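PDB 6LKK: ABC transporter, solute-binding protein from Staphylococcus aureus, which binds glucose 6-phosphate as an extracellular solute-binding lipoprotein and is linked to sugar-phosphate sensing in a two-component signalling system. Local coordinates for residues 83-88 / 211-216; 79-84 / 92-97; 241-246 / 252-257. All coordinates share one frame; numbering follows the deposited sequence.

Contact 1 of 3, residues 83-88 / 211-216. With G6P (6-O-phosphono-alpha-D-glucopyranose), chain B.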
loop_
_atom_site.group_PDB
_atom_site.type_symbol
_atom_site.label_atom_id
_atom_site.label_comp_id
_atom_site.label_asym_id
_atom_site.label_seq_id
_atom_site.Cartn_x
_atom_site.Cartn_y
_atom_site.Cartn_z
ATOM N N GLU A 83 -7.371 9.811 -14.656
ATOM C CA GLU A 83 -6.334 10.488 -15.431
ATOM C C GLU A 83 -5.093 10.768 -14.590
ATOM O O GLU A 83 -3.967 10.714 -15.096
ATOM C CB GLU A 83 -6.886 11.796 -16.003
ATOM C CG GLU A 83 -8.196 11.658 -16.782
ATOM C CD GLU A 83 -7.991 11.463 -18.271
ATOM O OE1 GLU A 83 -8.997 11.463 -19.012
ATOM O OE2 GLU A 83 -6.831 11.313 -18.706
ATOM N N ASP A 84 -5.275 11.073 -13.306
ATOM C CA ASP A 84 -4.167 11.528 -12.476
ATOM C C ASP A 84 -3.282 10.399 -11.962
ATOM O O ASP A 84 -2.191 10.681 -11.457
ATOM C CB ASP A 84 -4.697 12.319 -11.277
ATOM C CG ASP A 84 -5.346 13.627 -11.680
ATOM O OD1 ASP A 84 -4.971 14.179 -12.734
ATOM O OD2 ASP A 84 -6.228 14.107 -10.936
ATOM N N TYR A 85 -3.710 9.139 -12.074
ATOM C CA TYR A 85 -3.037 8.046 -11.381
ATOM C C TYR A 85 -2.605 6.924 -12.317
ATOM O O TYR A 85 -2.359 5.803 -11.863
ATOM C CB TYR A 85 -3.943 7.500 -10.276
ATOM C CG TYR A 85 -4.402 8.578 -9.327
ATOM C CD1 TYR A 85 -3.495 9.244 -8.519
ATOM C CD2 TYR A 85 -5.742 8.936 -9.243
ATOM C CE1 TYR A 85 -3.901 10.232 -7.654
ATOM C CE2 TYR A 85 -6.160 9.927 -8.375
ATOM C CZ TYR A 85 -5.233 10.571 -7.584
ATOM O OH TYR A 85 -5.636 11.560 -6.716
ATOM N N ARG A 86 -2.481 7.199 -13.610
ATOM C CA ARG A 86 -1.965 6.197 -14.531
ATOM C C ARG A 86 -0.461 6.042 -14.360
ATOM O O ARG A 86 0.269 7.022 -14.187
ATOM C CB ARG A 86 -2.297 6.580 -15.970
ATOM C CG ARG A 86 -3.776 6.549 -16.258
ATOM C CD ARG A 86 -4.100 7.121 -17.615
ATOM N NE ARG A 86 -5.539 7.268 -17.787
ATOM C CZ ARG A 86 -6.138 7.475 -18.954
ATOM N NH1 ARG A 86 -5.422 7.555 -20.068
ATOM N NH2 ARG A 86 -7.456 7.596 -19.006
ATOM N N SER A 87 0.001 4.797 -14.407
ATOM C CA SER A 87 1.419 4.519 -14.243
ATOM C C SER A 87 2.227 5.182 -15.350
ATOM O O SER A 87 1.865 5.109 -16.527
ATOM C CB SER A 87 1.662 3.011 -14.256
ATOM O OG SER A 87 3.045 2.725 -14.348
ATOM N N ASN A 88 3.323 5.835 -14.964
ATOM C CA ASN A 88 4.325 6.316 -15.905
ATOM C C ASN A 88 5.493 5.346 -16.027
ATOM O O ASN A 88 6.563 5.723 -16.518
ATOM C CB ASN A 88 4.819 7.704 -15.490
ATOM C CG ASN A 88 5.660 7.678 -14.224
ATOM O OD1 ASN A 88 5.734 6.664 -13.529
ATOM N ND2 ASN A 88 6.290 8.805 -13.914
ATOM N N THR A 211 -1.814 13.780 3.378
ATOM C CA THR A 211 -1.942 12.331 3.367
ATOM C C THR A 211 -1.349 11.779 2.077
ATOM O O THR A 211 -1.720 12.215 0.983
ATOM C CB THR A 211 -3.416 11.937 3.494
ATOM O OG1 THR A 211 -3.932 12.430 4.738
ATOM C CG2 THR A 211 -3.596 10.430 3.428
ATOM N N MET A 212 -0.426 10.831 2.208
ATOM C CA MET A 212 0.159 10.188 1.039
ATOM C C MET A 212 -0.847 9.231 0.409
ATOM O O MET A 212 -1.456 8.411 1.105
ATOM C CB MET A 212 1.429 9.435 1.436
ATOM C CG MET A 212 2.150 8.746 0.288
ATOM S SD MET A 212 2.687 9.887 -0.997
ATOM C CE MET A 212 3.790 10.923 -0.048
ATOM N N LEU A 213 -1.021 9.328 -0.910
ATOM C CA LEU A 213 -1.883 8.415 -1.656
ATOM C C LEU A 213 -1.002 7.458 -2.447
ATOM O O LEU A 213 -0.318 7.866 -3.391
ATOM C CB LEU A 213 -2.829 9.171 -2.585
ATOM C CG LEU A 213 -3.836 8.299 -3.343
ATOM C CD1 LEU A 213 -4.825 7.649 -2.388
ATOM C CD2 LEU A 213 -4.570 9.108 -4.397
ATOM N N ASN A 214 -1.024 6.185 -2.065
ATOM C CA ASN A 214 -0.297 5.167 -2.805
ATOM C C ASN A 214 -1.082 4.773 -4.047
ATOM O O ASN A 214 -2.278 4.478 -3.970
ATOM C CB ASN A 214 -0.062 3.926 -1.943
ATOM C CG ASN A 214 0.743 4.215 -0.700
ATOM O OD1 ASN A 214 1.352 5.276 -0.569
ATOM N ND2 ASN A 214 0.758 3.260 0.225
ATOM N N VAL A 215 -0.408 4.754 -5.189
ATOM C CA VAL A 215 -0.952 4.160 -6.402
ATOM C C VAL A 215 -0.363 2.757 -6.480
ATOM O O VAL A 215 0.785 2.571 -6.899
ATOM C CB VAL A 215 -0.633 4.993 -7.645
ATOM C CG1 VAL A 215 -1.324 4.403 -8.868
ATOM C CG2 VAL A 215 -1.063 6.443 -7.441
ATOM N N ASP A 216 -1.137 1.767 -6.040
ATOM C CA ASP A 216 -0.697 0.381 -6.097
ATOM C C ASP A 216 -0.677 -0.102 -7.544
ATOM O O ASP A 216 -1.496 0.311 -8.367
ATOM C CB ASP A 216 -1.618 -0.507 -5.260
ATOM C CG ASP A 216 -1.554 -0.191 -3.774
ATOM O OD1 ASP A 216 -0.743 0.668 -3.365
ATOM O OD2 ASP A 216 -2.322 -0.814 -3.009
HETATM C C1 G6P B . 1.212 -0.223 1.137
HETATM C C2 G6P B . 0.476 -0.450 -0.207
HETATM C C3 G6P B . -0.193 -1.768 -0.333
HETATM C C4 G6P B . 0.590 -2.823 0.312
HETATM C C5 G6P B . 0.599 -2.587 1.818
HETATM C C6 G6P B . 1.511 -3.559 2.496
HETATM O O1 G6P B . 0.811 0.988 1.703
HETATM O O2 G6P B . -0.507 0.580 -0.409
HETATM O O3 G6P B . -0.337 -2.090 -1.784
HETATM O O4 G6P B . -0.005 -4.120 0.056
HETATM O O5 G6P B . 1.055 -1.232 2.186
HETATM O O6 G6P B . 2.807 -3.415 1.958
HETATM P P G6P B . 4.127 -3.233 2.998
HETATM O O1P G6P B . 5.387 -3.229 2.150
HETATM O O2P G6P B . 4.174 -4.403 3.999
HETATM O O3P G6P B . 4.009 -1.945 3.726
#
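Tyr-85 lies against Val-215 and Leu-213, two residues on one side of strand 213-221. It has the largest share of the buried surface. CE1 of its ring is 3.5 Å from Leu-213 CD2, and the same methyl is also 3.5 Å from the hydroxyl Tyr-85 OH. Nearer the backbone end of the ring, Tyr-85 CD1 is 3.9 Å from Val-215 CG2. Both methyls approach the ring obliquely. The second methyl of Val-215, CG1, packs 3.5 Å from the backbone oxygen Tyr-85 O. The strand belongs to the central mixed sheet of a periplasmic-binding-protein fold. Asn-214, between Leu-213 and Val-215, and Asp-216, after them, turn to the ligand pocket and hold glucose 6-phosphate. Asn-214 ND2 gives a nearly straight bond to G6P O2 (3.0 Å, 170°). Asp-216 takes two hydroxyls: G6P O2 donates to Asp-216 OD1 and G6P O3 to Asp-216 OD2, the latter at 2.7 Å. Leu-213 CG stands anti to the backbone N (chi1 -176°); with chi2 at 66°, this brings CD2 to CE1, CZ and OH of Tyr-85. One face of the Tyr-85 ring is covered at its centre by Asp-84 CB, 3.9 Å above the plane.

Contact 2 of 3, residues 79-84 / 92-97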
loop_
_atom_site.group_PDB
_atom_site.type_symbol
_atom_site.label_atom_id
_atom_site.label_comp_id
_atom_site.label_asym_id
_atom_site.label_seq_id
_atom_site.Cartn_x
_atom_site.Cartn_y
_atom_site.Cartn_z
ATOM N N THR A 79 -6.566 2.985 -20.457
ATOM C CA THR A 79 -7.396 4.016 -21.071
ATOM C C THR A 79 -8.598 4.374 -20.202
ATOM O O THR A 79 -9.086 5.508 -20.260
ATOM C CB THR A 79 -7.868 3.546 -22.449
ATOM O OG1 THR A 79 -6.732 3.266 -23.276
ATOM C CG2 THR A 79 -8.733 4.605 -23.127
ATOM N N GLN A 80 -9.097 3.427 -19.407
ATOM C CA GLN A 80 -10.276 3.643 -18.579
ATOM C C GLN A 80 -9.933 4.095 -17.167
ATOM O O GLN A 80 -10.831 4.180 -16.324
ATOM C CB GLN A 80 -11.116 2.363 -18.505
ATOM C CG GLN A 80 -12.065 2.163 -19.674
ATOM C CD GLN A 80 -11.344 1.846 -20.966
ATOM O OE1 GLN A 80 -11.432 2.596 -21.939
ATOM N NE2 GLN A 80 -10.635 0.723 -20.989
ATOM N N GLN A 81 -8.668 4.387 -16.891
ATOM C CA GLN A 81 -8.233 4.688 -15.538
ATOM C C GLN A 81 -8.270 6.185 -15.263
ATOM O O GLN A 81 -8.178 7.012 -16.175
ATOM C CB GLN A 81 -6.823 4.153 -15.298
ATOM C CG GLN A 81 -6.758 2.645 -15.322
ATOM C CD GLN A 81 -5.397 2.111 -14.944
ATOM O OE1 GLN A 81 -4.415 2.853 -14.897
ATOM N NE2 GLN A 81 -5.331 0.814 -14.669
ATOM N N LEU A 82 -8.414 6.521 -13.983
ATOM C CA LEU A 82 -8.382 7.909 -13.550
ATOM C C LEU A 82 -7.153 8.612 -14.111
ATOM O O LEU A 82 -6.036 8.092 -14.042
ATOM C CB LEU A 82 -8.391 7.973 -12.022
ATOM C CG LEU A 82 -9.691 7.470 -11.389
ATOM C CD1 LEU A 82 -9.518 7.233 -9.898
ATOM C CD2 LEU A 82 -10.825 8.454 -11.650
ATOM N N GLU A 83 -7.371 9.811 -14.656
ATOM C CA GLU A 83 -6.334 10.488 -15.431
ATOM C C GLU A 83 -5.093 10.768 -14.590
ATOM O O GLU A 83 -3.967 10.714 -15.096
ATOM C CB GLU A 83 -6.886 11.796 -16.003
ATOM C CG GLU A 83 -8.196 11.658 -16.782
ATOM C CD GLU A 83 -7.991 11.463 -18.271
ATOM O OE1 GLU A 83 -8.997 11.463 -19.012
ATOM O OE2 GLU A 83 -6.831 11.313 -18.706
ATOM N N ASP A 84 -5.275 11.073 -13.306
ATOM C CA ASP A 84 -4.167 11.528 -12.476
ATOM C C ASP A 84 -3.282 10.399 -11.962
ATOM O O ASP A 84 -2.191 10.681 -11.457
ATOM C CB ASP A 84 -4.697 12.319 -11.277
ATOM C CG ASP A 84 -5.346 13.627 -11.680
ATOM O OD1 ASP A 84 -4.971 14.179 -12.734
ATOM O OD2 ASP A 84 -6.228 14.107 -10.936
ATOM N N VAL A 92 4.475 -1.377 -15.181
ATOM C CA VAL A 92 3.477 -1.362 -14.118
ATOM C C VAL A 92 2.152 -0.845 -14.661
ATOM O O VAL A 92 2.109 0.191 -15.335
ATOM C CB VAL A 92 3.939 -0.502 -12.927
ATOM C CG1 VAL A 92 2.877 -0.477 -11.834
ATOM C CG2 VAL A 92 5.256 -1.028 -12.375
ATOM N N THR A 93 1.076 -1.568 -14.354
ATOM C CA THR A 93 -0.289 -1.098 -14.541
ATOM C C THR A 93 -0.843 -0.685 -13.185
ATOM O O THR A 93 -0.760 -1.451 -12.221
ATOM C CB THR A 93 -1.170 -2.193 -15.150
ATOM O OG1 THR A 93 -0.628 -2.617 -16.405
ATOM C CG2 THR A 93 -2.602 -1.700 -15.356
ATOM N N SER A 94 -1.402 0.518 -13.105
ATOM C CA SER A 94 -2.022 0.944 -11.857
ATOM C C SER A 94 -3.225 0.062 -11.546
ATOM O O SER A 94 -3.953 -0.363 -12.447
ATOM C CB SER A 94 -2.435 2.410 -11.942
ATOM O OG SER A 94 -1.290 3.238 -12.054
ATOM N N PHE A 95 -3.425 -0.212 -10.251
ATOM C CA PHE A 95 -4.395 -1.206 -9.804
ATOM C C PHE A 95 -5.393 -0.643 -8.798
ATOM O O PHE A 95 -6.605 -0.811 -8.968
ATOM C CB PHE A 95 -3.655 -2.403 -9.202
ATOM C CG PHE A 95 -4.546 -3.381 -8.488
ATOM C CD1 PHE A 95 -5.638 -3.943 -9.129
ATOM C CD2 PHE A 95 -4.280 -3.751 -7.177
ATOM C CE1 PHE A 95 -6.454 -4.843 -8.479
ATOM C CE2 PHE A 95 -5.092 -4.651 -6.519
ATOM C CZ PHE A 95 -6.180 -5.201 -7.171
ATOM N N LEU A 96 -4.903 0.009 -7.743
ATOM C CA LEU A 96 -5.766 0.551 -6.701
ATOM C C LEU A 96 -5.136 1.815 -6.138
ATOM O O LEU A 96 -3.925 2.027 -6.239
ATOM C CB LEU A 96 -5.996 -0.446 -5.558
ATOM C CG LEU A 96 -6.929 -1.641 -5.758
ATOM C CD1 LEU A 96 -6.968 -2.451 -4.470
ATOM C CD2 LEU A 96 -8.337 -1.216 -6.163
ATOM N N LEU A 97 -5.977 2.649 -5.535
ATOM C CA LEU A 97 -5.532 3.814 -4.784
ATOM C C LEU A 97 -5.633 3.493 -3.299
ATOM O O LEU A 97 -6.698 3.087 -2.823
ATOM C CB LEU A 97 -6.379 5.042 -5.117
ATOM C CG LEU A 97 -6.494 5.379 -6.605
ATOM C CD1 LEU A 97 -7.426 6.555 -6.810
ATOM C CD2 LEU A 97 -5.127 5.670 -7.197
HETATM O O HOH W 1 -1.703 2.557 -15.197
#
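Gln-81 reaches strand 92-105 with its side-chain amide and makes the polar part of the contact. Its chain is extended beyond CG (chi2 -174°), which carries the amide across to the backbone around Ser-94. There Gln-81 NE2 donates to Ser-94 O at 2.9 Å. The bond is weak, because the N-H...O angle is only 125°. The other end of the amide works through a water. This water donates to Gln-81 OE1 at 2.7 Å and accepts from Ser-94 N at 2.9 Å. The amide therefore serves both the N-H and the C=O of one strand residue, one through water and one directly. The hydroxyl Ser-94 OG is turned to another partner, the backbone oxygen of Tyr-85.

Van der Waals contacts flank the amide. Ser-94 CB sits 3.6 Å from Gln-81 OE1. The methyl Thr-93 CG2 is 3.8 Å from Gln-81 NE2, while Thr-93 OG1 bonds to Asp-75 N.

The apolar part is a single methyl pair, Leu-82 CD1 and Leu-97 CD1, 3.8 Å apart. Leu-97 also packs on Leu-213 and Val-215 of the neighbouring strand.

In its backbone the strand carries a classic beta bulge, with Phe-95 and Leu-96 set opposite the single residue Asp-216.

Between these two segments the link rests on one weak, bent hydrogen bond from the glutamine amide, one bridging water and a small leucine contact, a buried junction in which water does part of the pairing.

Contact 3 of 3, residues 241-246 / 252-257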
loop_
_atom_site.group_PDB
_atom_site.type_symbol
_atom_site.label_atom_id
_atom_site.label_comp_id
_atom_site.label_asym_id
_atom_site.label_seq_id
_atom_site.Cartn_x
_atom_site.Cartn_y
_atom_site.Cartn_z
ATOM N N SER A 241 -15.747 -4.935 -13.598
ATOM C CA SER A 241 -16.578 -5.720 -12.688
ATOM C C SER A 241 -15.795 -6.139 -11.450
ATOM O O SER A 241 -16.334 -6.133 -10.339
ATOM C CB SER A 241 -17.155 -6.941 -13.406
ATOM O OG SER A 241 -16.139 -7.842 -13.804
ATOM N N VAL A 242 -14.519 -6.488 -11.615
ATOM C CA VAL A 242 -13.716 -6.902 -10.471
ATOM C C VAL A 242 -13.383 -5.703 -9.590
ATOM O O VAL A 242 -13.459 -5.781 -8.359
ATOM C CB VAL A 242 -12.449 -7.633 -10.951
ATOM C CG1 VAL A 242 -11.503 -7.911 -9.794
ATOM C CG2 VAL A 242 -12.834 -8.929 -11.647
ATOM N N GLN A 243 -13.010 -4.576 -10.202
ATOM C CA GLN A 243 -12.766 -3.363 -9.428
ATOM C C GLN A 243 -14.019 -2.947 -8.664
ATOM O O GLN A 243 -13.939 -2.522 -7.506
ATOM C CB GLN A 243 -12.303 -2.240 -10.355
ATOM C CG GLN A 243 -10.908 -2.442 -10.935
ATOM C CD GLN A 243 -9.814 -1.831 -10.081
ATOM O OE1 GLN A 243 -9.945 -0.709 -9.590
ATOM N NE2 GLN A 243 -8.722 -2.568 -9.903
ATOM N N GLN A 244 -15.185 -3.072 -9.301
ATOM C CA GLN A 244 -16.444 -2.744 -8.639
ATOM C C GLN A 244 -16.685 -3.657 -7.442
ATOM O O GLN A 244 -17.185 -3.210 -6.400
ATOM C CB GLN A 244 -17.589 -2.849 -9.647
ATOM C CG GLN A 244 -18.964 -2.497 -9.104
ATOM C CD GLN A 244 -19.147 -1.009 -8.860
ATOM O OE1 GLN A 244 -18.563 -0.176 -9.547
ATOM N NE2 GLN A 244 -19.969 -0.671 -7.877
ATOM N N ARG A 245 -16.328 -4.939 -7.568
ATOM C CA ARG A 245 -16.472 -5.866 -6.451
ATOM C C ARG A 245 -15.572 -5.473 -5.287
ATOM O O ARG A 245 -15.976 -5.564 -4.123
ATOM C CB ARG A 245 -16.155 -7.291 -6.904
ATOM C CG ARG A 245 -17.291 -8.010 -7.616
ATOM C CD ARG A 245 -16.848 -9.400 -8.042
ATOM N NE ARG A 245 -16.848 -9.551 -9.495
ATOM C CZ ARG A 245 -16.069 -10.394 -10.169
ATOM N NH1 ARG A 245 -15.200 -11.170 -9.534
ATOM N NH2 ARG A 245 -16.154 -10.452 -11.491
ATOM N N LEU A 246 -14.340 -5.047 -5.579
ATOM C CA LEU A 246 -13.431 -4.635 -4.514
ATOM C C LEU A 246 -13.936 -3.380 -3.815
ATOM O O LEU A 246 -13.823 -3.255 -2.591
ATOM C CB LEU A 246 -12.029 -4.412 -5.081
ATOM C CG LEU A 246 -11.303 -5.671 -5.559
ATOM C CD1 LEU A 246 -10.041 -5.313 -6.329
ATOM C CD2 LEU A 246 -10.965 -6.566 -4.373
ATOM N N ALA A 252 -12.638 -0.330 -1.203
ATOM C CA ALA A 252 -11.447 -0.031 -1.977
ATOM C C ALA A 252 -11.689 1.215 -2.815
ATOM O O ALA A 252 -12.828 1.621 -3.055
ATOM C CB ALA A 252 -11.075 -1.207 -2.879
ATOM N N LYS A 253 -10.598 1.831 -3.252
ATOM C CA LYS A 253 -10.656 2.983 -4.144
ATOM C C LYS A 253 -10.167 2.529 -5.513
ATOM O O LYS A 253 -8.970 2.288 -5.708
ATOM C CB LYS A 253 -9.838 4.142 -3.586
ATOM C CG LYS A 253 -10.495 4.779 -2.365
ATOM C CD LYS A 253 -9.645 5.882 -1.762
ATOM C CE LYS A 253 -10.431 6.691 -0.737
ATOM N NZ LYS A 253 -10.901 5.867 0.412
ATOM N N SER A 254 -11.099 2.405 -6.451
ATOM C CA SER A 254 -10.794 1.865 -7.765
ATOM C C SER A 254 -9.903 2.808 -8.562
ATOM O O SER A 254 -9.961 4.034 -8.419
ATOM C CB SER A 254 -12.085 1.604 -8.539
ATOM O OG SER A 254 -11.815 1.209 -9.877
ATOM N N ILE A 255 -9.077 2.214 -9.426
ATOM C CA ILE A 255 -8.279 2.984 -10.375
ATOM C C ILE A 255 -9.079 3.414 -11.595
ATOM O O ILE A 255 -8.588 4.228 -12.384
ATOM C CB ILE A 255 -7.055 2.148 -10.798
ATOM C CG1 ILE A 255 -6.033 2.987 -11.576
ATOM C CG2 ILE A 255 -7.484 0.935 -11.623
ATOM C CD1 ILE A 255 -5.422 4.124 -10.782
ATOM N N ARG A 256 -10.300 2.911 -11.761
ATOM C CA ARG A 256 -11.067 3.115 -12.982
ATOM C C ARG A 256 -12.060 4.265 -12.842
ATOM O O ARG A 256 -12.597 4.525 -11.762
ATOM C CB ARG A 256 -11.822 1.841 -13.362
ATOM C CG ARG A 256 -10.929 0.672 -13.741
ATOM C CD ARG A 256 -11.768 -0.543 -14.115
ATOM N NE ARG A 256 -12.582 -0.317 -15.310
ATOM C CZ ARG A 256 -12.317 -0.791 -16.527
ATOM N NH1 ARG A 256 -11.247 -1.542 -16.757
ATOM N NH2 ARG A 256 -13.137 -0.512 -17.525
ATOM N N LYS A 257 -12.313 4.937 -13.970
ATOM C CA LYS A 257 -13.310 6.004 -14.018
ATOM C C LYS A 257 -14.730 5.465 -13.911
ATOM O O LYS A 257 -15.614 6.155 -13.391
ATOM C CB LYS A 257 -13.177 6.792 -15.322
ATOM C CG LYS A 257 -11.861 7.517 -15.529
ATOM C CD LYS A 257 -11.681 7.851 -17.006
ATOM C CE LYS A 257 -11.152 9.255 -17.225
ATOM N NZ LYS A 257 -10.955 9.529 -18.678
#
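Helix 240-250 runs beside the segment that follows it, with Leu-246 and Ala-252 at one end (CA atoms 5.6 Å apart) and Gln-243 near Ser-254 farther along. At the first of these places Ala-252 N makes a weak bond to Leu-246 O, 3.4 Å long. The methyl Ala-252 CB packs near the same carbonyl and lies 4.0 Å from Leu-246 CB.

Gln-243 has the largest share of the contact. Its chain is bent at chi2 (-91°), which swings the amide over to the returning segment. Gln-243 OE1 accepts two hydrogen bonds there. Ser-254 OG donates at 2.7 Å, in the plane of the amide carbonyl and on a lone pair. Ile-255 N donates to the same oxygen at 3.1 Å, tilted 27° from that plane. The other end of the amide is held too: Gln-243 NE2 donates to the backbone oxygens of Phe-95 and Leu-237. With both ends engaged, rotation of the amide is fixed.

Carbon atoms flank these bonds: the methyl Ile-255 CG2 touches Gln-243 OE1 at 3.6 Å. The aliphatic part of Arg-256 packs on the glutamine stem, with Arg-256 CD 3.8 Å from Gln-243 CG. The guanidinium of Arg-256 leads on to other partners, including a salt bridge with Asp-258.

Ser-254 OG is used a second time. It accepts from Arg-256 N at 3.0 Å, close to straight (167°). Just before this turn, the backbone of Lys-253 pairs with that of Leu-97, which places the segment as a short, weakly bonded strand, antiparallel to strand 92-105. The serine hydroxyl thus closes an ST turn and, through the buried Gln-243, ties it to helix 240-250 where the chain re-enters the mixed sheet of the solute-binding-protein fold.

How the contacts relate
Strand 92-105 ties the three contacts together. It pairs with strand 213-221 of contact 1 and with the short strand 253-254 of contact 3. Contacts 1 and 2 have centres about 7 Å apart and share Glu-83 and Asp-84. Asp-216 O and Phe-95 N, 2.7 Å apart, probably form a hydrogen bond between them. Contacts 2 and 3 lie about 10 Å apart between centres, contacts 1 and 3 about 14 Å. Leu-82 N probably bonds to Ile-255 O at 2.8 Å, and a salt bridge joins Glu-83 OE1 to Lys-257 NZ. In contact 1, Asn-214 and Asp-216 bind G6P directly. The Leu-97 side chain of contact 2 lies about 9 Å from G6P, and that of Ala-252 in contact 3 about 11 Å.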